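Local atomic coordinates of AAC3-I (Uncultured bacterium, PDB entry 5HMN), a protein that probably transfers an acetyl group from acetyl-coenzyme A to an amino group of aminoglycoside antibiotics, a modification that brings resistance. Residues C[38-42]-C[43-47]; C[90-93]-C[94-97]; C[129-132]-C[133-136]. All coordinates share one frame; numbering follows the deposited sequence.

How the interactions relate
The three contacts follow one another along a single GNAT fold, and each illustrates how short local turns dress the ends of regular elements. Interaction 1 starts helix 42-49, interaction 2 leaves strand 82-91 for the loop before helix 100-115, and interaction 3 opens helix 131-140. Interactions 2 and 3 have centres about 13 Å apart and do not touch; coenzyme A lies between them and bears on both, its adenine taking Arg97 on one face and Pro132 and Ala135 on the other. Interaction 1, its centre about 26 Å from that of interaction 2 and 31 Å from that of interaction 3, lies away from the cofactor and meets the second subunit, which Ile134 of interaction 3 also touches.

Interaction 1. Residues C[38-42]-C[43-47]; sequences NRPRG and AYSRR
Tyr44 leans on Pro40 where the loop 38-42 runs into helix 42-49, and its side chain can be followed outward atom by atom. CB lies 3.6 Å from Arg41 O, beside the carbonyl that closes the first turn. With CG anti to the backbone N (chi1 175°), the ring swings back over the loop. CG and CE1 remain more distant from the proline, but CD1 packs at 3.4 Å from Pro40 CB, which approaches the ring obliquely. Beyond the proline the ring runs to OH, which is hydrogen-bonded to the backbone oxygen of Lys76 of the second subunit. The tyrosine thus spans the step from helix start to dimer partner.

The backbone beneath is held by two bonds of the helical i to i+4 kind. Ser45 N donates to Arg41 O at 3.0 Å, almost straight at hydrogen (174°), and Arg46 N reaches Gly42 O at 2.8 Å with a more bent geometry (142°). Ser45 turns its hydroxyl toward the same end of the helix: OG sits 3.6 Å from the same Pro40 CB that the tyrosine ring touches, and shares a bridging water with Pro40 O, which that water meets at 2.7 Å. Pro40 is therefore tied to the helix twice, its carbonyl through the water and its ring through packing on Tyr44. Arg41, at the N-cap position, sends its extended side chain away to a salt bridge with Glu80 of the second subunit, while Arg46 NH1 forms a salt bridge with Glu50, just beyond the end of the helix.

This is a loop-to-helix junction in a GNAT fold, where a proline just ahead of an arginine at the N-cap position supports an aromatic ring of the first turn at the dimer interface.

Interaction 2. Residues C[90-93]-C[94-97]; sequences AVAK and AHRR. With COA (coenzyme A), chain J.
His95 N donates to Ala92 O at 2.8 Å, from well above the carbonyl plane, and so closes the short 3-10 turn of Lys93 and Ala94 that carries the chain away from the end of strand 82-91. The imidazole then lies obliquely beside Ala92, its CD2 at 4.0 Å from Ala92 CB, and the His95 side chain also touches Ile100 of helix 100-115.

Arg96 doubles back toward the strand. Its CG is anti to the carbonyl carbon (chi1 -69°) and the chain is extended as far as NE, which carries the guanidinium alongside the strand end. NE gives Val91 O a bond of 2.7 Å, nearly straight (164°), with the oxygen in the guanidinium plane; NH2 adds a weak second bond to that oxygen. One carbonyl thus receives two N-H groups and helps fix the rotation of the flat group. Lys93 CA covers one of its faces, and COA N8P lies 3.6 Å above the centre of the other, so the pantetheine amide is laid upon the arginine. Val91 itself uses N toward COA O9P (2.8 Å), extending the strand edge to the cofactor.

Arg97 turns to the nucleotide end. Its N donates to COA O5A of the pyrophosphate at 2.8 Å, while the side chain, bent at chi2 and chi3, brings NH2 to 2.9 Å from COA O9A of the 3'-phosphate. The guanidinium also places a face over the adenine, with COA C4A offset toward its rim.

Sequence and geometry together match the Arg/Gln-x-x-Gly-x-Gly/Ala pyrophosphate loop of GNAT acetyltransferases, here beginning at Arg96 and leading into helix 100-115.

Interaction 3. Residues C[129-132]-C[133-136]; sequences EDEP and AIAL. With COA (coenzyme A), chain J.
Asp130 and Ile134 meet in the first turn of helix 131-140, the helix of the GNAT fold that follows the strand 119-124 and here supports coenzyme A along one side.

Backbone hydrogen bonds set the turn. Ile134 N donates to Asp130 O at 2.9 Å, a carbonyl that also receives a weak bond from Ala133 N. Ala135 N reaches Glu131 O at 2.6 Å, and Leu136 N reaches Pro132 O at 3.1 Å. Pro132 has no N-H to give, and so early in the helix its amide need not serve an i to i+4 bond.

Side-chain packing gathers round Ile134. Glu131 is bent at chi2 (64°), which folds its carboxylate back over Ile134, the two side chains crossing at about a right angle; OE1 lies 3.2 Å from Ile134 CB and close to CG2 and CD1 as well. On another flank, Ile134 CD1 packs at 3.9 Å from Asp130 CB. The isoleucine also packs on Leu147 of the second subunit, which places this turn near the dimer interface.

From the helix, the contacts with the cofactor are van der Waals packing. Ala133 backs the gem-dimethyl part of the pantetheine arm, while Leu136, which also touches Ala101 and Thr102 of helix 100-115, sets CD1 at 3.5 Å from COA C5B beside the ribose. The adenine lies with one face toward the helix: Ala135 CB approaches COA N3A at 3.5 Å, and near the other end of the base Pro132 CB sits 3.3 Å from COA N6A.

Interaction 1. Residues C[38-42]-C[43-47]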
loop_
_atom_site.group_PDB
_atom_site.type_symbol
_atom_site.label_atom_id
_atom_site.label_comp_id
_atom_site.label_asym_id
_atom_site.label_seq_id
_atom_site.Cartn_x
_atom_site.Cartn_y
_atom_site.Cartn_z
ATOM N N ASN C 38 18.871 -5.021 -10.951
ATOM C CA ASN C 38 19.478 -3.966 -10.149
ATOM C C ASN C 38 19.159 -4.147 -8.672
ATOM O O ASN C 38 18.518 -3.294 -8.056
ATOM C CB ASN C 38 19.010 -2.591 -10.628
ATOM C CG ASN C 38 19.935 -1.472 -10.184
ATOM O OD1 ASN C 38 20.649 -1.593 -9.186
ATOM N ND2 ASN C 38 19.927 -0.371 -10.927
ATOM N N ARG C 39 19.613 -5.265 -8.115
ATOM C CA ARG C 39 19.345 -5.621 -6.726
ATOM C C ARG C 39 19.926 -4.594 -5.756
ATOM O O ARG C 39 20.986 -4.024 -6.009
ATOM C CB ARG C 39 19.912 -7.009 -6.417
ATOM C CG ARG C 39 19.568 -8.069 -7.452
ATOM C CD ARG C 39 20.327 -9.357 -7.187
ATOM N NE ARG C 39 19.967 -10.410 -8.129
ATOM C CZ ARG C 39 20.798 -11.365 -8.532
ATOM N NH1 ARG C 39 22.043 -11.396 -8.074
ATOM N NH2 ARG C 39 20.388 -12.286 -9.392
ATOM N N PRO C 40 19.223 -4.352 -4.641
ATOM C CA PRO C 40 19.681 -3.428 -3.599
ATOM C C PRO C 40 20.927 -3.930 -2.882
ATOM O O PRO C 40 21.298 -5.089 -3.044
ATOM C CB PRO C 40 18.497 -3.376 -2.628
ATOM C CG PRO C 40 17.323 -3.854 -3.410
ATOM C CD PRO C 40 17.880 -4.879 -4.350
ATOM N N ARG C 41 21.561 -3.065 -2.093
ATOM C CA ARG C 41 22.683 -3.483 -1.264
ATOM C C ARG C 41 22.162 -4.256 -0.068
ATOM O O ARG C 41 21.000 -4.114 0.301
ATOM C CB ARG C 41 23.495 -2.278 -0.800
ATOM C CG ARG C 41 23.722 -1.245 -1.874
ATOM C CD ARG C 41 23.892 0.131 -1.259
ATOM N NE ARG C 41 23.943 1.178 -2.272
ATOM C CZ ARG C 41 24.153 2.462 -2.007
ATOM N NH1 ARG C 41 24.337 2.863 -0.755
ATOM N NH2 ARG C 41 24.185 3.347 -2.993
ATOM N N GLY C 42 23.023 -5.067 0.540
ATOM C CA GLY C 42 22.642 -5.856 1.697
ATOM C C GLY C 42 22.161 -4.988 2.841
ATOM O O GLY C 42 21.268 -5.379 3.593
ATOM N N ALA C 43 22.750 -3.801 2.963
ATOM C CA ALA C 43 22.385 -2.865 4.017
ATOM C C ALA C 43 20.952 -2.374 3.841
ATOM O O ALA C 43 20.178 -2.351 4.797
ATOM C CB ALA C 43 23.351 -1.689 4.040
ATOM N N TYR C 44 20.609 -1.981 2.618
ATOM C CA TYR C 44 19.260 -1.517 2.302
ATOM C C TYR C 44 18.239 -2.625 2.526
ATOM O O TYR C 44 17.200 -2.416 3.160
ATOM C CB TYR C 44 19.191 -1.015 0.855
ATOM C CG TYR C 44 17.799 -0.630 0.382
ATOM C CD1 TYR C 44 16.955 -1.569 -0.195
ATOM C CD2 TYR C 44 17.338 0.675 0.503
ATOM C CE1 TYR C 44 15.695 -1.227 -0.628
ATOM C CE2 TYR C 44 16.075 1.029 0.069
ATOM C CZ TYR C 44 15.259 0.072 -0.496
ATOM O OH TYR C 44 13.996 0.397 -0.935
ATOM N N SER C 45 18.537 -3.808 2.000
ATOM C CA SER C 45 17.643 -4.951 2.138
ATOM C C SER C 45 17.472 -5.326 3.603
ATOM O O SER C 45 16.394 -5.709 4.037
ATOM C CB SER C 45 18.174 -6.149 1.344
ATOM O OG SER C 45 18.294 -5.835 -0.030
ATOM N N ARG C 46 18.542 -5.198 4.379
ATOM C CA ARG C 46 18.465 -5.561 5.785
ATOM C C ARG C 46 17.561 -4.638 6.604
ATOM O O ARG C 46 16.720 -5.102 7.376
ATOM C CB ARG C 46 19.843 -5.565 6.411
ATOM C CG ARG C 46 19.762 -5.858 7.876
ATOM C CD ARG C 46 21.128 -5.997 8.497
ATOM N NE ARG C 46 21.073 -6.821 9.701
ATOM C CZ ARG C 46 20.528 -6.436 10.845
ATOM N NH1 ARG C 46 19.984 -5.230 10.966
ATOM N NH2 ARG C 46 20.525 -7.258 11.885
ATOM N N ARG C 47 17.755 -3.336 6.453
ATOM C CA ARG C 47 16.959 -2.362 7.198
ATOM C C ARG C 47 15.478 -2.485 6.852
ATOM O O ARG C 47 14.608 -2.226 7.685
ATOM C CB ARG C 47 17.453 -0.945 6.926
ATOM C CG ARG C 47 18.739 -0.598 7.652
ATOM C CD ARG C 47 19.013 0.891 7.590
ATOM N NE ARG C 47 19.082 1.373 6.216
ATOM C CZ ARG C 47 20.186 1.334 5.478
ATOM N NH1 ARG C 47 21.302 0.829 5.986
ATOM N NH2 ARG C 47 20.178 1.796 4.234
HETATM O O HOH W 1 19.937 -6.917 -1.635
#

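Interaction 2. Residues C[90-93]-C[94-97]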
loop_
_atom_site.group_PDB
_atom_site.type_symbol
_atom_site.label_atom_id
_atom_site.label_comp_id
_atom_site.label_asym_id
_atom_site.label_seq_id
_atom_site.Cartn_x
_atom_site.Cartn_y
_atom_site.Cartn_z
ATOM N N ALA C 90 3.985 -14.967 -5.525
ATOM C CA ALA C 90 4.337 -15.833 -6.648
ATOM C C ALA C 90 4.762 -17.229 -6.222
ATOM O O ALA C 90 5.377 -17.418 -5.173
ATOM C CB ALA C 90 5.441 -15.195 -7.470
ATOM N N VAL C 91 4.432 -18.197 -7.066
ATOM C CA VAL C 91 4.851 -19.579 -6.899
ATOM C C VAL C 91 5.486 -20.061 -8.204
ATOM O O VAL C 91 4.968 -19.785 -9.293
ATOM C CB VAL C 91 3.663 -20.491 -6.514
ATOM C CG1 VAL C 91 4.081 -21.957 -6.507
ATOM C CG2 VAL C 91 3.095 -20.085 -5.155
ATOM N N ALA C 92 6.609 -20.765 -8.095
ATOM C CA ALA C 92 7.308 -21.293 -9.264
ATOM C C ALA C 92 6.390 -22.175 -10.100
ATOM O O ALA C 92 5.597 -22.952 -9.564
ATOM C CB ALA C 92 8.558 -22.072 -8.844
ATOM N N LYS C 93 6.511 -22.048 -11.415
ATOM C CA LYS C 93 5.621 -22.725 -12.349
ATOM C C LYS C 93 5.515 -24.243 -12.102
ATOM O O LYS C 93 4.411 -24.789 -12.086
ATOM C CB LYS C 93 6.074 -22.430 -13.787
ATOM C CG LYS C 93 5.190 -23.017 -14.845
ATOM C CD LYS C 93 5.657 -22.655 -16.223
ATOM C CE LYS C 93 4.707 -23.322 -17.148
ATOM N NZ LYS C 93 4.842 -23.196 -18.605
ATOM N N ALA C 94 6.641 -24.917 -11.857
ATOM C CA ALA C 94 6.620 -26.371 -11.720
ATOM C C ALA C 94 5.978 -26.779 -10.405
ATOM O O ALA C 94 5.774 -27.970 -10.147
ATOM C CB ALA C 94 8.036 -26.938 -11.822
ATOM N N HIS C 95 5.656 -25.792 -9.578
ATOM C CA HIS C 95 5.150 -26.059 -8.244
ATOM C C HIS C 95 3.746 -25.547 -7.963
ATOM O O HIS C 95 3.294 -25.550 -6.817
ATOM C CB HIS C 95 6.130 -25.525 -7.191
ATOM C CG HIS C 95 7.479 -26.178 -7.243
ATOM N ND1 HIS C 95 7.869 -27.166 -6.366
ATOM C CD2 HIS C 95 8.521 -25.991 -8.088
ATOM C CE1 HIS C 95 9.098 -27.558 -6.664
ATOM N NE2 HIS C 95 9.515 -26.861 -7.704
ATOM N N ARG C 96 3.033 -25.158 -9.017
ATOM C CA ARG C 96 1.715 -24.553 -8.858
ATOM C C ARG C 96 0.604 -25.593 -8.752
ATOM O O ARG C 96 0.822 -26.779 -9.006
ATOM C CB ARG C 96 1.441 -23.598 -10.017
ATOM C CG ARG C 96 2.323 -22.359 -9.981
ATOM C CD ARG C 96 2.159 -21.490 -11.214
ATOM N NE ARG C 96 3.162 -20.427 -11.242
ATOM C CZ ARG C 96 3.350 -19.595 -12.261
ATOM N NH1 ARG C 96 2.596 -19.690 -13.349
ATOM N NH2 ARG C 96 4.298 -18.669 -12.190
ATOM N N ARG C 97 -0.583 -25.127 -8.369
ATOM C CA ARG C 97 -1.750 -25.979 -8.134
ATOM C C ARG C 97 -1.459 -27.046 -7.090
ATOM O O ARG C 97 -1.848 -28.199 -7.246
ATOM C CB ARG C 97 -2.223 -26.631 -9.435
ATOM C CG ARG C 97 -2.696 -25.641 -10.480
ATOM C CD ARG C 97 -3.709 -24.679 -9.888
ATOM N NE ARG C 97 -4.885 -25.361 -9.353
ATOM C CZ ARG C 97 -6.017 -25.534 -10.026
ATOM N NH1 ARG C 97 -6.131 -25.079 -11.266
ATOM N NH2 ARG C 97 -7.036 -26.163 -9.459
HETATM N N1A COA J . -6.685 -21.957 -12.514
HETATM C C2A COA J . -7.831 -22.038 -11.787
HETATM N N3A COA J . -7.856 -21.978 -10.449
HETATM C C4A COA J . -6.689 -21.822 -9.811
HETATM C C5A COA J . -5.542 -21.752 -10.499
HETATM C C6A COA J . -5.539 -21.826 -11.862
HETATM N N6A COA J . -4.521 -21.768 -12.845
HETATM N N7A COA J . -4.558 -21.613 -9.629
HETATM C C8A COA J . -5.084 -21.623 -8.395
HETATM N N9A COA J . -6.403 -21.749 -8.521
HETATM C C1B COA J . -7.333 -21.791 -7.516
HETATM C C2B COA J . -7.798 -22.995 -7.294
HETATM O O2B COA J . -9.108 -22.875 -6.696
HETATM C C3B COA J . -6.890 -23.567 -6.223
HETATM O O3B COA J . -7.437 -24.518 -5.505
HETATM P P3B COA J . -7.564 -25.996 -6.018
HETATM O O7A COA J . -7.969 -26.795 -4.860
HETATM O O8A COA J . -8.610 -26.058 -7.027
HETATM O O9A COA J . -6.325 -26.544 -6.631
HETATM C C4B COA J . -6.644 -22.262 -5.367
HETATM O O4B COA J . -6.657 -21.253 -6.158
HETATM C C5B COA J . -5.272 -22.333 -4.666
HETATM O O5B COA J . -4.231 -22.705 -5.526
HETATM P P1A COA J . -2.771 -22.671 -5.015
HETATM O O1A COA J . -2.171 -23.921 -5.360
HETATM O O2A COA J . -2.759 -22.485 -3.604
HETATM O O3A COA J . -2.057 -21.615 -5.844
HETATM P P2A COA J . -0.606 -21.669 -6.352
HETATM O O4A COA J . 0.240 -22.161 -5.343
HETATM O O5A COA J . -0.557 -22.458 -7.520
HETATM O O6A COA J . -0.207 -20.272 -6.881
HETATM C CBP COA J . -0.310 -18.212 -8.019
HETATM C CCP COA J . -1.096 -19.398 -7.433
HETATM C CDP COA J . 0.518 -17.544 -6.939
HETATM C CEP COA J . -1.287 -17.155 -8.566
HETATM C CAP COA J . 0.558 -18.745 -9.123
HETATM O OAP COA J . -0.261 -19.082 -10.157
HETATM C C9P COA J . 1.541 -17.736 -9.634
HETATM O O9P COA J . 2.571 -17.571 -9.108
HETATM N N8P COA J . 1.271 -16.983 -10.795
HETATM C C7P COA J . 2.175 -16.056 -11.335
HETATM C C6P COA J . 2.249 -14.681 -10.647
HETATM C C5P COA J . 0.922 -14.045 -10.172
HETATM O O5P COA J . -0.067 -14.025 -10.866
HETATM N N4P COA J . 0.935 -13.456 -8.866
HETATM C C3P COA J . -0.179 -12.822 -8.242
HETATM C C2P COA J . 0.203 -11.444 -7.640
HETATM S S1P COA J . -1.152 -10.828 -6.652
#

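Interaction 3. Residues C[129-132]-C[133-136]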
loop_
_atom_site.group_PDB
_atom_site.type_symbol
_atom_site.label_atom_id
_atom_site.label_comp_id
_atom_site.label_asym_id
_atom_site.label_seq_id
_atom_site.Cartn_x
_atom_site.Cartn_y
_atom_site.Cartn_z
ATOM N N GLU C 129 -3.141 -13.206 -17.937
ATOM C CA GLU C 129 -2.229 -13.988 -17.108
ATOM C C GLU C 129 -2.771 -14.195 -15.680
ATOM O O GLU C 129 -2.232 -14.982 -14.897
ATOM C CB GLU C 129 -0.853 -13.284 -17.123
ATOM C CG GLU C 129 0.089 -13.484 -15.939
ATOM C CD GLU C 129 -0.379 -12.768 -14.689
ATOM O OE1 GLU C 129 -0.968 -11.677 -14.820
ATOM O OE2 GLU C 129 -0.188 -13.316 -13.585
ATOM N N ASP C 130 -3.877 -13.529 -15.369
ATOM C CA ASP C 130 -4.275 -13.289 -13.988
ATOM C C ASP C 130 -5.244 -14.272 -13.332
ATOM O O ASP C 130 -5.184 -14.457 -12.120
ATOM C CB ASP C 130 -4.883 -11.895 -13.902
ATOM C CG ASP C 130 -3.856 -10.811 -14.083
ATOM O OD1 ASP C 130 -2.883 -10.802 -13.304
ATOM O OD2 ASP C 130 -4.010 -9.980 -15.004
ATOM N N GLU C 131 -6.142 -14.883 -14.101
ATOM C CA GLU C 131 -7.253 -15.624 -13.489
ATOM C C GLU C 131 -6.840 -16.743 -12.517
ATOM O O GLU C 131 -7.589 -17.037 -11.585
ATOM C CB GLU C 131 -8.181 -16.198 -14.568
ATOM C CG GLU C 131 -9.421 -16.924 -14.016
ATOM C CD GLU C 131 -10.380 -16.013 -13.251
ATOM O OE1 GLU C 131 -10.249 -14.775 -13.347
ATOM O OE2 GLU C 131 -11.270 -16.542 -12.549
ATOM N N PRO C 132 -5.664 -17.374 -12.723
ATOM C CA PRO C 132 -5.183 -18.223 -11.626
ATOM C C PRO C 132 -5.119 -17.479 -10.291
ATOM O O PRO C 132 -5.545 -18.021 -9.269
ATOM C CB PRO C 132 -3.776 -18.639 -12.083
ATOM C CG PRO C 132 -3.617 -18.110 -13.501
ATOM C CD PRO C 132 -4.963 -17.686 -13.978
ATOM N N ALA C 133 -4.602 -16.254 -10.307
ATOM C CA ALA C 133 -4.555 -15.426 -9.107
ATOM C C ALA C 133 -5.957 -14.961 -8.709
ATOM O O ALA C 133 -6.295 -14.920 -7.529
ATOM C CB ALA C 133 -3.638 -14.228 -9.322
ATOM N N ILE C 134 -6.768 -14.611 -9.700
ATOM C CA ILE C 134 -8.131 -14.161 -9.438
ATOM C C ILE C 134 -8.983 -15.287 -8.854
ATOM O O ILE C 134 -9.780 -15.057 -7.946
ATOM C CB ILE C 134 -8.798 -13.618 -10.713
ATOM C CG1 ILE C 134 -7.966 -12.476 -11.295
ATOM C CG2 ILE C 134 -10.215 -13.141 -10.422
ATOM C CD1 ILE C 134 -8.575 -11.849 -12.524
ATOM N N ALA C 135 -8.808 -16.501 -9.368
ATOM C CA ALA C 135 -9.499 -17.662 -8.813
ATOM C C ALA C 135 -9.040 -17.903 -7.380
ATOM O O ALA C 135 -9.829 -18.299 -6.521
ATOM C CB ALA C 135 -9.258 -18.895 -9.665
ATOM N N LEU C 136 -7.756 -17.657 -7.136
ATOM C CA LEU C 136 -7.175 -17.773 -5.805
ATOM C C LEU C 136 -7.740 -16.727 -4.854
ATOM O O LEU C 136 -8.094 -17.027 -3.721
ATOM C CB LEU C 136 -5.650 -17.633 -5.875
ATOM C CG LEU C 136 -4.896 -17.587 -4.545
ATOM C CD1 LEU C 136 -4.771 -18.973 -3.941
ATOM C CD2 LEU C 136 -3.524 -16.949 -4.722
HETATM N N1A COA J . -6.685 -21.957 -12.514
HETATM C C2A COA J . -7.831 -22.038 -11.787
HETATM N N3A COA J . -7.856 -21.978 -10.449
HETATM C C4A COA J . -6.689 -21.822 -9.811
HETATM C C5A COA J . -5.542 -21.752 -10.499
HETATM C C6A COA J . -5.539 -21.826 -11.862
HETATM N N6A COA J . -4.521 -21.768 -12.845
HETATM N N7A COA J . -4.558 -21.613 -9.629
HETATM C C8A COA J . -5.084 -21.623 -8.395
HETATM N N9A COA J . -6.403 -21.749 -8.521
HETATM C C1B COA J . -7.333 -21.791 -7.516
HETATM C C2B COA J . -7.798 -22.995 -7.294
HETATM O O2B COA J . -9.108 -22.875 -6.696
HETATM C C3B COA J . -6.890 -23.567 -6.223
HETATM O O3B COA J . -7.437 -24.518 -5.505
HETATM P P3B COA J . -7.564 -25.996 -6.018
HETATM O O7A COA J . -7.969 -26.795 -4.860
HETATM O O8A COA J . -8.610 -26.058 -7.027
HETATM O O9A COA J . -6.325 -26.544 -6.631
HETATM C C4B COA J . -6.644 -22.262 -5.367
HETATM O O4B COA J . -6.657 -21.253 -6.158
HETATM C C5B COA J . -5.272 -22.333 -4.666
HETATM O O5B COA J . -4.231 -22.705 -5.526
HETATM P P1A COA J . -2.771 -22.671 -5.015
HETATM O O1A COA J . -2.171 -23.921 -5.360
HETATM O O2A COA J . -2.759 -22.485 -3.604
HETATM O O3A COA J . -2.057 -21.615 -5.844
HETATM P P2A COA J . -0.606 -21.669 -6.352
HETATM O O4A COA J . 0.240 -22.161 -5.343
HETATM O O5A COA J . -0.557 -22.458 -7.520
HETATM O O6A COA J . -0.207 -20.272 -6.881
HETATM C CBP COA J . -0.310 -18.212 -8.019
HETATM C CCP COA J . -1.096 -19.398 -7.433
HETATM C CDP COA J . 0.518 -17.544 -6.939
HETATM C CEP COA J . -1.287 -17.155 -8.566
HETATM C CAP COA J . 0.558 -18.745 -9.123
HETATM O OAP COA J . -0.261 -19.082 -10.157
HETATM C C9P COA J . 1.541 -17.736 -9.634
HETATM O O9P COA J . 2.571 -17.571 -9.108
HETATM N N8P COA J . 1.271 -16.983 -10.795
HETATM C C7P COA J . 2.175 -16.056 -11.335
HETATM C C6P COA J . 2.249 -14.681 -10.647
HETATM C C5P COA J . 0.922 -14.045 -10.172
HETATM O O5P COA J . -0.067 -14.025 -10.866
HETATM N N4P COA J . 0.935 -13.456 -8.866
HETATM C C3P COA J . -0.179 -12.822 -8.242
HETATM C C2P COA J . 0.203 -11.444 -7.640
HETATM S S1P COA J . -1.152 -10.828 -6.652
#